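Long-range contacts in CCHC-type domain-containing protein (Trypanosoma brucei brucei, PDB 7C45), which is an RNase D-type ribonuclease that trims guide RNA and probably acts as a 3'-5' exonuclease of the RNase H-like superfamily: residues S3-S8 / S199-G204; G34-A39 / D93-K98; G120-Q125 / V213-L218. All blocks are in the same frame, centred on the assembly; numbering follows the deposited sequence.

Contact 1: residues S3-S8 / S199-G204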
loop_
_atom_site.group_PDB
_atom_site.type_symbol
_atom_site.label_atom_id
_atom_site.label_comp_id
_atom_site.label_asym_id
_atom_site.label_seq_id
_atom_site.Cartn_x
_atom_site.Cartn_y
_atom_site.Cartn_z
ATOM N N SER A 3 -4.758 -5.422 -20.464
ATOM C CA SER A 3 -4.354 -6.263 -19.340
ATOM C C SER A 3 -3.679 -5.435 -18.252
ATOM O O SER A 3 -3.281 -4.287 -18.481
ATOM C CB SER A 3 -3.402 -7.362 -19.801
ATOM O OG SER A 3 -2.135 -6.814 -20.125
ATOM N N ALA A 4 -3.542 -6.032 -17.066
ATOM C CA ALA A 4 -2.889 -5.335 -15.965
ATOM C C ALA A 4 -1.418 -5.077 -16.263
ATOM O O ALA A 4 -0.852 -4.095 -15.773
ATOM C CB ALA A 4 -3.052 -6.137 -14.670
ATOM N N THR A 5 -0.794 -5.926 -17.083
ATOM C CA THR A 5 0.631 -5.789 -17.362
ATOM C C THR A 5 0.911 -4.612 -18.281
ATOM O O THR A 5 1.848 -3.840 -18.044
ATOM C CB THR A 5 1.168 -7.074 -17.985
ATOM O OG1 THR A 5 1.036 -8.154 -17.049
ATOM C CG2 THR A 5 2.630 -6.899 -18.378
ATOM N N SER A 6 0.120 -4.471 -19.348
ATOM C CA SER A 6 0.280 -3.336 -20.249
ATOM C C SER A 6 -0.164 -2.039 -19.581
ATOM O O SER A 6 0.484 -0.998 -19.740
ATOM C CB SER A 6 -0.508 -3.588 -21.537
ATOM O OG SER A 6 -0.226 -4.886 -22.067
ATOM N N SER A 7 -1.269 -2.085 -18.828
ATOM C CA SER A 7 -1.710 -0.925 -18.058
ATOM C C SER A 7 -0.651 -0.461 -17.067
ATOM O O SER A 7 -0.603 0.723 -16.714
ATOM C CB SER A 7 -2.995 -1.248 -17.297
ATOM O OG SER A 7 -4.078 -1.461 -18.168
ATOM N N SER A 8 0.189 -1.375 -16.590
ATOM C CA SER A 8 1.205 -0.989 -15.619
ATOM C C SER A 8 2.245 -0.065 -16.243
ATOM O O SER A 8 2.731 0.863 -15.593
ATOM C CB SER A 8 1.865 -2.240 -15.040
ATOM O OG SER A 8 0.881 -3.128 -14.531
ATOM N N SER A 199 -3.773 -2.406 -7.896
ATOM C CA SER A 199 -5.219 -2.590 -7.850
ATOM C C SER A 199 -5.724 -3.268 -9.112
ATOM O O SER A 199 -6.716 -3.992 -9.061
ATOM C CB SER A 199 -5.940 -1.259 -7.654
ATOM O OG SER A 199 -5.807 -0.445 -8.809
ATOM N N ASN A 200 -5.031 -3.073 -10.236
ATOM C CA ASN A 200 -5.445 -3.722 -11.479
ATOM C C ASN A 200 -5.277 -5.226 -11.398
ATOM O O ASN A 200 -6.005 -5.973 -12.060
ATOM C CB ASN A 200 -4.639 -3.178 -12.660
ATOM C CG ASN A 200 -5.083 -1.789 -13.083
ATOM O OD1 ASN A 200 -6.219 -1.378 -12.823
ATOM N ND2 ASN A 200 -4.190 -1.064 -13.747
ATOM N N TYR A 201 -4.317 -5.688 -10.610
ATOM C CA TYR A 201 -4.098 -7.112 -10.480
ATOM C C TYR A 201 -4.980 -7.737 -9.416
ATOM O O TYR A 201 -5.373 -8.895 -9.554
ATOM C CB TYR A 201 -2.639 -7.390 -10.132
ATOM C CG TYR A 201 -1.657 -7.115 -11.242
ATOM C CD1 TYR A 201 -1.137 -5.835 -11.444
ATOM C CD2 TYR A 201 -1.241 -8.130 -12.080
ATOM C CE1 TYR A 201 -0.237 -5.591 -12.443
ATOM C CE2 TYR A 201 -0.345 -7.892 -13.081
ATOM C CZ TYR A 201 0.162 -6.631 -13.254
ATOM O OH TYR A 201 1.061 -6.413 -14.254
ATOM N N LEU A 202 -5.287 -6.995 -8.350
ATOM C CA LEU A 202 -5.928 -7.565 -7.176
ATOM C C LEU A 202 -7.429 -7.351 -7.143
ATOM O O LEU A 202 -8.145 -8.176 -6.571
ATOM C CB LEU A 202 -5.297 -6.976 -5.906
ATOM C CG LEU A 202 -3.849 -7.410 -5.632
ATOM C CD1 LEU A 202 -3.189 -6.621 -4.480
ATOM C CD2 LEU A 202 -3.777 -8.921 -5.359
ATOM N N VAL A 203 -7.920 -6.275 -7.749
ATOM C CA VAL A 203 -9.315 -5.869 -7.663
ATOM C C VAL A 203 -10.011 -6.248 -8.959
ATOM O O VAL A 203 -9.482 -6.005 -10.052
ATOM C CB VAL A 203 -9.428 -4.357 -7.395
ATOM C CG1 VAL A 203 -10.868 -3.956 -7.149
ATOM C CG2 VAL A 203 -8.564 -3.986 -6.229
ATOM N N GLY A 204 -11.194 -6.844 -8.839
ATOM C CA GLY A 204 -11.940 -7.247 -10.012
ATOM C C GLY A 204 -11.267 -8.315 -10.833
ATOM O O GLY A 204 -11.596 -8.483 -12.007
HETATM O O HOH W 1 -1.711 -2.418 -13.714
#
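Tyr201 reaches from the last turn of helix 182-202 to the start of helix 4-12 and lays one face of its ring under the methyl of Ala4. The CB of Ala4 stands 3.4 Å from the centroid of the Tyr201 ring and only 6° off the ring normal, a nearly axial CH-pi contact in which all six ring carbons lie at similar range. With CG of Tyr201 anti to its carbonyl carbon (chi1 -70°), the ring runs across the gap and carries its hydroxyl past Ala4 to CA and OG1 of Thr5 and to the side-chain oxygen of Ser8. There OH of Tyr201 makes a weak hydrogen bond of 3.3 Å with OG1 of Thr5, while OG of Ser8 lies at the ring edge, near its plane. Ser8 OG itself donates to Ala4 O one turn back, at a very short 2.3 Å. On the flank of Ala4, CB of Asn200 touches Ala4 CB at 3.9 Å, and a water bridges the two helices, accepting from Asn200 ND2 and donating to Ala4 O at 2.8 Å. The contact lies at the protein surface: it seats the N-terminal helix on helix 182-202, with Tyr201 also touching Val151 and Ala152 of helix 144-152 and Ser199 turned to Leu99 of strand 97-100.

Contact 2: residues G34-A39 / D93-K98; sequences GARSIA and DREIRK
Two backbone hydrogen bonds join the starts of strands 37-44 and 97-100 as parallel neighbours in the sheet. Arg97 N donates to Arg36 O at 3.0 Å, approaching from above the carbonyl plane, and Ile38 N donates to Arg97 O at 2.8 Å, nearly along the C=O axis. Arg97 thus uses both its N-H and its carbonyl on residues 36 and 38, which flank its partner Ser37. CA-H...O contacts supplement these bonds, one of them from Ser37 CA to the same Arg97 O at 3.2 Å.

Apolar contact is made by Ile38 and Ile96, whose side chains cross obliquely with CD1 of Ile38 3.7 Å from CG2 of Ile96. Both isoleucines hold CG1 anti to the carbonyl carbon. CG1 of Ile96 also rests against the carbonyl oxygen of Ala35.

Among the polar side chains, Ser37 and Arg97 share one side of the sheet, where a water links Ser37 OG at 2.7 Å to NH1 of Arg97, meeting the guanidinium at its edge and in its plane. NH2 of Arg97 forms a salt bridge with Glu216. Arg36 is folded back by bends at chi2 and chi3, so that Glu95 O lies over a face of its guanidinium; Arg36 NH1 and Glu95 OE1 make only a long salt bridge of 3.9 Å. On the side of Ile38, Lys98 curls back along its own chain, and its NZ donates to Ile96 O at 2.6 Å and also to Leu90 O and Glu119 O.

The buried ammonium is therefore met by several carbonyl oxygens, which would favour its charged form, whereas the arginine-glutamate pair is exposed and long, and the directional bonds between the strands are those of the backbone.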
loop_
_atom_site.group_PDB
_atom_site.type_symbol
_atom_site.label_atom_id
_atom_site.label_comp_id
_atom_site.label_asym_id
_atom_site.label_seq_id
_atom_site.Cartn_x
_atom_site.Cartn_y
_atom_site.Cartn_z
ATOM N N GLY A 34 -13.830 13.221 -10.241
ATOM C CA GLY A 34 -14.303 12.309 -11.266
ATOM C C GLY A 34 -13.725 10.908 -11.210
ATOM O O GLY A 34 -13.923 10.130 -12.143
ATOM N N ALA A 35 -13.002 10.557 -10.153
ATOM C CA ALA A 35 -12.401 9.233 -10.086
ATOM C C ALA A 35 -13.370 8.200 -9.522
ATOM O O ALA A 35 -14.314 8.511 -8.788
ATOM C CB ALA A 35 -11.145 9.246 -9.212
ATOM N N ARG A 36 -13.100 6.947 -9.870
ATOM C CA ARG A 36 -13.693 5.801 -9.202
ATOM C C ARG A 36 -12.773 5.197 -8.152
ATOM O O ARG A 36 -13.264 4.632 -7.169
ATOM C CB ARG A 36 -14.052 4.714 -10.227
ATOM C CG ARG A 36 -14.998 5.169 -11.335
ATOM C CD ARG A 36 -16.288 5.741 -10.755
ATOM N NE ARG A 36 -16.824 4.860 -9.738
ATOM C CZ ARG A 36 -17.642 5.250 -8.768
ATOM N NH1 ARG A 36 -18.081 4.358 -7.881
ATOM N NH2 ARG A 36 -18.016 6.525 -8.671
ATOM N N SER A 37 -11.458 5.277 -8.363
ATOM C CA SER A 37 -10.466 4.813 -7.401
ATOM C C SER A 37 -9.341 5.836 -7.291
ATOM O O SER A 37 -8.880 6.366 -8.304
ATOM C CB SER A 37 -9.886 3.451 -7.800
ATOM O OG SER A 37 -10.907 2.486 -7.846
ATOM N N ILE A 38 -8.902 6.106 -6.058
ATOM C CA ILE A 38 -7.807 7.037 -5.796
ATOM C C ILE A 38 -6.802 6.342 -4.893
ATOM O O ILE A 38 -7.128 6.015 -3.753
ATOM C CB ILE A 38 -8.284 8.333 -5.119
ATOM C CG1 ILE A 38 -9.395 9.010 -5.919
ATOM C CG2 ILE A 38 -7.099 9.273 -4.884
ATOM C CD1 ILE A 38 -9.994 10.130 -5.178
ATOM N N ALA A 39 -5.594 6.113 -5.403
ATOM C CA ALA A 39 -4.495 5.617 -4.588
ATOM C C ALA A 39 -3.954 6.758 -3.733
ATOM O O ALA A 39 -3.672 7.835 -4.262
ATOM C CB ALA A 39 -3.387 5.063 -5.473
ATOM N N ASP A 93 -16.429 10.202 0.798
ATOM C CA ASP A 93 -17.404 9.685 -0.158
ATOM C C ASP A 93 -17.211 8.185 -0.356
ATOM O O ASP A 93 -16.278 7.753 -1.039
ATOM C CB ASP A 93 -17.249 10.425 -1.485
ATOM C CG ASP A 93 -18.326 10.090 -2.491
ATOM O OD1 ASP A 93 -19.102 9.141 -2.312
ATOM O OD2 ASP A 93 -18.377 10.811 -3.507
ATOM N N ARG A 94 -18.128 7.384 0.179
ATOM C CA ARG A 94 -17.980 5.939 0.075
ATOM C C ARG A 94 -18.017 5.440 -1.372
ATOM O O ARG A 94 -17.556 4.329 -1.637
ATOM C CB ARG A 94 -19.053 5.259 0.928
ATOM C CG ARG A 94 -20.441 5.332 0.369
ATOM N N GLU A 95 -18.494 6.249 -2.318
ATOM C CA GLU A 95 -18.599 5.833 -3.711
ATOM C C GLU A 95 -17.289 5.941 -4.483
ATOM O O GLU A 95 -17.209 5.433 -5.609
ATOM C CB GLU A 95 -19.684 6.650 -4.428
ATOM C CG GLU A 95 -21.092 6.237 -4.066
ATOM C CD GLU A 95 -21.288 4.736 -4.158
ATOM O OE1 GLU A 95 -20.991 4.157 -5.224
ATOM O OE2 GLU A 95 -21.720 4.130 -3.155
ATOM N N ILE A 96 -16.274 6.593 -3.924
ATOM C CA ILE A 96 -14.942 6.639 -4.500
ATOM C C ILE A 96 -14.035 5.774 -3.629
ATOM O O ILE A 96 -13.845 6.067 -2.442
ATOM C CB ILE A 96 -14.422 8.081 -4.580
ATOM C CG1 ILE A 96 -15.435 8.968 -5.300
ATOM C CG2 ILE A 96 -13.062 8.132 -5.234
ATOM C CD1 ILE A 96 -15.015 10.374 -5.349
ATOM N N ARG A 97 -13.470 4.722 -4.213
ATOM C CA ARG A 97 -12.611 3.817 -3.464
ATOM C C ARG A 97 -11.254 4.473 -3.243
ATOM O O ARG A 97 -10.620 4.944 -4.185
ATOM C CB ARG A 97 -12.456 2.488 -4.209
ATOM C CG ARG A 97 -11.491 1.512 -3.590
ATOM C CD ARG A 97 -11.474 0.204 -4.362
ATOM N NE ARG A 97 -12.746 -0.493 -4.251
ATOM C CZ ARG A 97 -13.277 -1.209 -5.232
ATOM N NH1 ARG A 97 -12.641 -1.308 -6.399
ATOM N NH2 ARG A 97 -14.443 -1.810 -5.048
ATOM N N LYS A 98 -10.823 4.539 -1.992
ATOM C CA LYS A 98 -9.493 5.023 -1.672
ATOM C C LYS A 98 -8.607 3.798 -1.439
ATOM O O LYS A 98 -8.930 2.948 -0.607
ATOM C CB LYS A 98 -9.536 5.948 -0.456
ATOM C CG LYS A 98 -9.807 7.455 -0.808
ATOM C CD LYS A 98 -11.222 7.706 -1.333
ATOM C CE LYS A 98 -12.221 7.714 -0.184
ATOM N NZ LYS A 98 -13.654 7.800 -0.509
HETATM O O HOH W 2 -9.964 0.044 -7.322
#

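Contact 3: residues G120-Q125 / V213-L218; sequences GVLDLQ and VAVERL. With nucleotides of chain B.
The edge of the exonuclease sheet meets helix 212-226 here, at the strand-to-helix junction that leads from strand 121-123 into helix 124-136 and on to the bound RNA. The short axes of strand 121-123 and helix 213-218 approach to 7.0 Å and cross at 100°, so the helix runs almost perpendicular to the strand.

Leu122 carries the apolar contact. Its CG is anti to the backbone N, and its CD1 branch meets CG1 of Val215 at 3.6 Å, the two side chains crossing obliquely. The same CD1 lies 4.0 Å from CG of Glu216, whose extended chain leads the carboxylate onward to a salt bridge with Arg97. No direct hydrogen bond joins the two segments; instead a water donates to both Val121 O, at 3.0 Å, and Glu216 O. Thr219, one residue beyond the helical segment, ties the same elements by taking the backbone N of Asp123 on its OG1.

Asp123 is the N-cap of helix 124-136. Its OD1 accepts weakly from Gln125 N at 3.0 Å and also from Val126 N and Asp102 N, while OD2 accepts from Cys103 N, so both oxygens of the carboxylate are held by backbone N-H groups. Two residues after the N-cap, Gln125 extends toward nucleotide U8 of chain B, with CG anti to the backbone N (chi1 -172°). Its NE2 donates to the ribose O2' of U8 at 2.8 Å, a fairly straight bond (159°), and more weakly to O3'. Arg141 and Ser142 hold the two ends of this amide.

Recognition of a ribose 2'-hydroxyl by an amide just beyond the C-terminal end of a sheet strand is consistent with RNA binding by this RNase H-like exonuclease fold.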
loop_
_atom_site.group_PDB
_atom_site.type_symbol
_atom_site.label_atom_id
_atom_site.label_comp_id
_atom_site.label_asym_id
_atom_site.label_seq_id
_atom_site.Cartn_x
_atom_site.Cartn_y
_atom_site.Cartn_z
ATOM N N GLY A 120 -14.892 4.128 2.235
ATOM C CA GLY A 120 -14.678 3.422 0.985
ATOM C C GLY A 120 -13.213 3.110 0.775
ATOM O O GLY A 120 -12.636 3.460 -0.249
ATOM N N VAL A 121 -12.578 2.475 1.747
ATOM C CA VAL A 121 -11.130 2.302 1.754
ATOM C C VAL A 121 -10.816 0.841 1.448
ATOM O O VAL A 121 -11.536 -0.061 1.880
ATOM C CB VAL A 121 -10.519 2.727 3.109
ATOM C CG1 VAL A 121 -9.010 2.476 3.140
ATOM C CG2 VAL A 121 -10.746 4.211 3.398
ATOM N N LEU A 122 -9.749 0.611 0.697
ATOM C CA LEU A 122 -9.267 -0.739 0.418
ATOM C C LEU A 122 -7.763 -0.739 0.596
ATOM O O LEU A 122 -7.063 0.001 -0.097
ATOM C CB LEU A 122 -9.634 -1.173 -1.002
ATOM C CG LEU A 122 -9.173 -2.577 -1.386
ATOM C CD1 LEU A 122 -9.878 -3.567 -0.505
ATOM C CD2 LEU A 122 -9.575 -2.826 -2.848
ATOM N N ASP A 123 -7.266 -1.571 1.513
ATOM C CA ASP A 123 -5.847 -1.620 1.845
ATOM C C ASP A 123 -5.236 -2.792 1.087
ATOM O O ASP A 123 -5.536 -3.955 1.373
ATOM C CB ASP A 123 -5.665 -1.755 3.355
ATOM C CG ASP A 123 -4.210 -1.731 3.786
ATOM O OD1 ASP A 123 -3.314 -2.097 3.022
ATOM O OD2 ASP A 123 -3.975 -1.333 4.947
ATOM N N LEU A 124 -4.403 -2.490 0.098
ATOM C CA LEU A 124 -3.910 -3.559 -0.767
ATOM C C LEU A 124 -2.879 -4.434 -0.061
ATOM O O LEU A 124 -2.710 -5.610 -0.420
ATOM C CB LEU A 124 -3.330 -2.970 -2.047
ATOM C CG LEU A 124 -4.342 -2.294 -2.972
ATOM C CD1 LEU A 124 -3.640 -1.903 -4.277
ATOM C CD2 LEU A 124 -5.586 -3.166 -3.242
ATOM N N GLN A 125 -2.166 -3.894 0.927
ATOM C CA GLN A 125 -1.297 -4.762 1.721
ATOM C C GLN A 125 -2.119 -5.808 2.446
ATOM O O GLN A 125 -1.776 -6.999 2.440
ATOM C CB GLN A 125 -0.494 -3.948 2.734
ATOM C CG GLN A 125 0.565 -4.762 3.461
ATOM C CD GLN A 125 1.201 -3.999 4.613
ATOM O OE1 GLN A 125 0.515 -3.547 5.514
ATOM N NE2 GLN A 125 2.518 -3.829 4.559
ATOM N N VAL A 213 -14.970 -7.423 -1.559
ATOM C CA VAL A 213 -15.890 -6.911 -0.547
ATOM C C VAL A 213 -15.421 -7.309 0.854
ATOM O O VAL A 213 -15.485 -6.514 1.804
ATOM C CB VAL A 213 -17.312 -7.425 -0.821
ATOM C CG1 VAL A 213 -18.179 -7.141 0.352
ATOM C CG2 VAL A 213 -17.893 -6.774 -2.053
ATOM N N ALA A 214 -14.933 -8.546 0.994
ATOM C CA ALA A 214 -14.411 -8.991 2.279
ATOM C C ALA A 214 -13.248 -8.121 2.722
ATOM O O ALA A 214 -13.168 -7.725 3.891
ATOM C CB ALA A 214 -13.956 -10.443 2.199
ATOM N N VAL A 215 -12.340 -7.808 1.805
ATOM C CA VAL A 215 -11.186 -6.999 2.171
ATOM C C VAL A 215 -11.606 -5.552 2.425
ATOM O O VAL A 215 -11.015 -4.861 3.265
ATOM C CB VAL A 215 -10.099 -7.093 1.096
ATOM C CG1 VAL A 215 -8.863 -6.332 1.530
ATOM C CG2 VAL A 215 -9.737 -8.554 0.837
ATOM N N GLU A 216 -12.636 -5.082 1.729
ATOM C CA GLU A 216 -13.140 -3.739 2.013
ATOM C C GLU A 216 -13.652 -3.662 3.442
ATOM O O GLU A 216 -13.387 -2.688 4.155
ATOM C CB GLU A 216 -14.255 -3.361 1.027
ATOM C CG GLU A 216 -13.782 -2.928 -0.353
ATOM C CD GLU A 216 -14.949 -2.586 -1.292
ATOM O OE1 GLU A 216 -16.027 -3.163 -1.132
ATOM O OE2 GLU A 216 -14.784 -1.707 -2.149
ATOM N N ARG A 217 -14.393 -4.690 3.875
ATOM C CA ARG A 217 -14.924 -4.713 5.233
ATOM C C ARG A 217 -13.795 -4.817 6.251
ATOM O O ARG A 217 -13.811 -4.137 7.289
ATOM C CB ARG A 217 -15.920 -5.867 5.392
ATOM C CG ARG A 217 -17.193 -5.694 4.563
ATOM C CD ARG A 217 -17.925 -4.420 4.936
ATOM N NE ARG A 217 -17.471 -3.274 4.149
ATOM C CZ ARG A 217 -17.384 -2.023 4.599
ATOM N NH1 ARG A 217 -16.956 -1.060 3.791
ATOM N NH2 ARG A 217 -17.715 -1.729 5.852
ATOM N N LEU A 218 -12.793 -5.630 5.948
ATOM C CA LEU A 218 -11.659 -5.747 6.853
ATOM C C LEU A 218 -10.898 -4.430 6.928
ATOM O O LEU A 218 -10.534 -3.966 8.019
ATOM C CB LEU A 218 -10.756 -6.890 6.398
ATOM C CG LEU A 218 -9.426 -7.101 7.123
ATOM C CD1 LEU A 218 -9.609 -7.278 8.647
ATOM C CD2 LEU A 218 -8.716 -8.315 6.534
ATOM P P U B 8 9.153 -5.121 6.940
ATOM O OP1 U B 8 9.808 -4.994 8.260
ATOM O OP2 U B 8 9.055 -6.473 6.336
ATOM O "O5'" U B 8 7.742 -4.420 7.083
ATOM C "C5'" U B 8 6.624 -4.868 6.344
ATOM C "C4'" U B 8 5.441 -3.984 6.600
ATOM O "O4'" U B 8 5.118 -4.000 8.010
ATOM C "C3'" U B 8 5.612 -2.510 6.278
ATOM O "O3'" U B 8 5.434 -2.251 4.901
ATOM C "C2'" U B 8 4.556 -1.859 7.158
ATOM O "O2'" U B 8 3.258 -2.016 6.588
ATOM C "C1'" U B 8 4.627 -2.744 8.403
ATOM N N1 U B 8 5.552 -2.222 9.438
ATOM C C2 U B 8 5.080 -1.240 10.269
ATOM O O2 U B 8 3.971 -0.765 10.140
ATOM N N3 U B 8 5.978 -0.820 11.229
ATOM C C4 U B 8 7.251 -1.338 11.413
ATOM O O4 U B 8 7.970 -0.896 12.314
ATOM C C5 U B 8 7.641 -2.380 10.517
ATOM C C6 U B 8 6.787 -2.785 9.577
HETATM O O HOH W 3 -14.236 0.088 3.159
#

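Contact 3 is largely buried and contact 2 partly so, whereas contact 1 lies at the surface. Contacts 2 and 3 share the sheet: strands 97-100 and 121-123 are neighbours, with Lys98 N probably hydrogen-bonded to Gly120 O and Lys98 O to Leu122 N. Val203, just after helix 182-202, packs on both Arg97 and Leu122 and so connects contact 1 with the other two. The chemistry follows position: backbone hydrogen bonds dominate between the paired strands of contact 2, apolar branches and a bridging water where helix meets strand in contact 3, and a methyl-on-ring contact with a weak hydroxyl bond between the helices of contact 1.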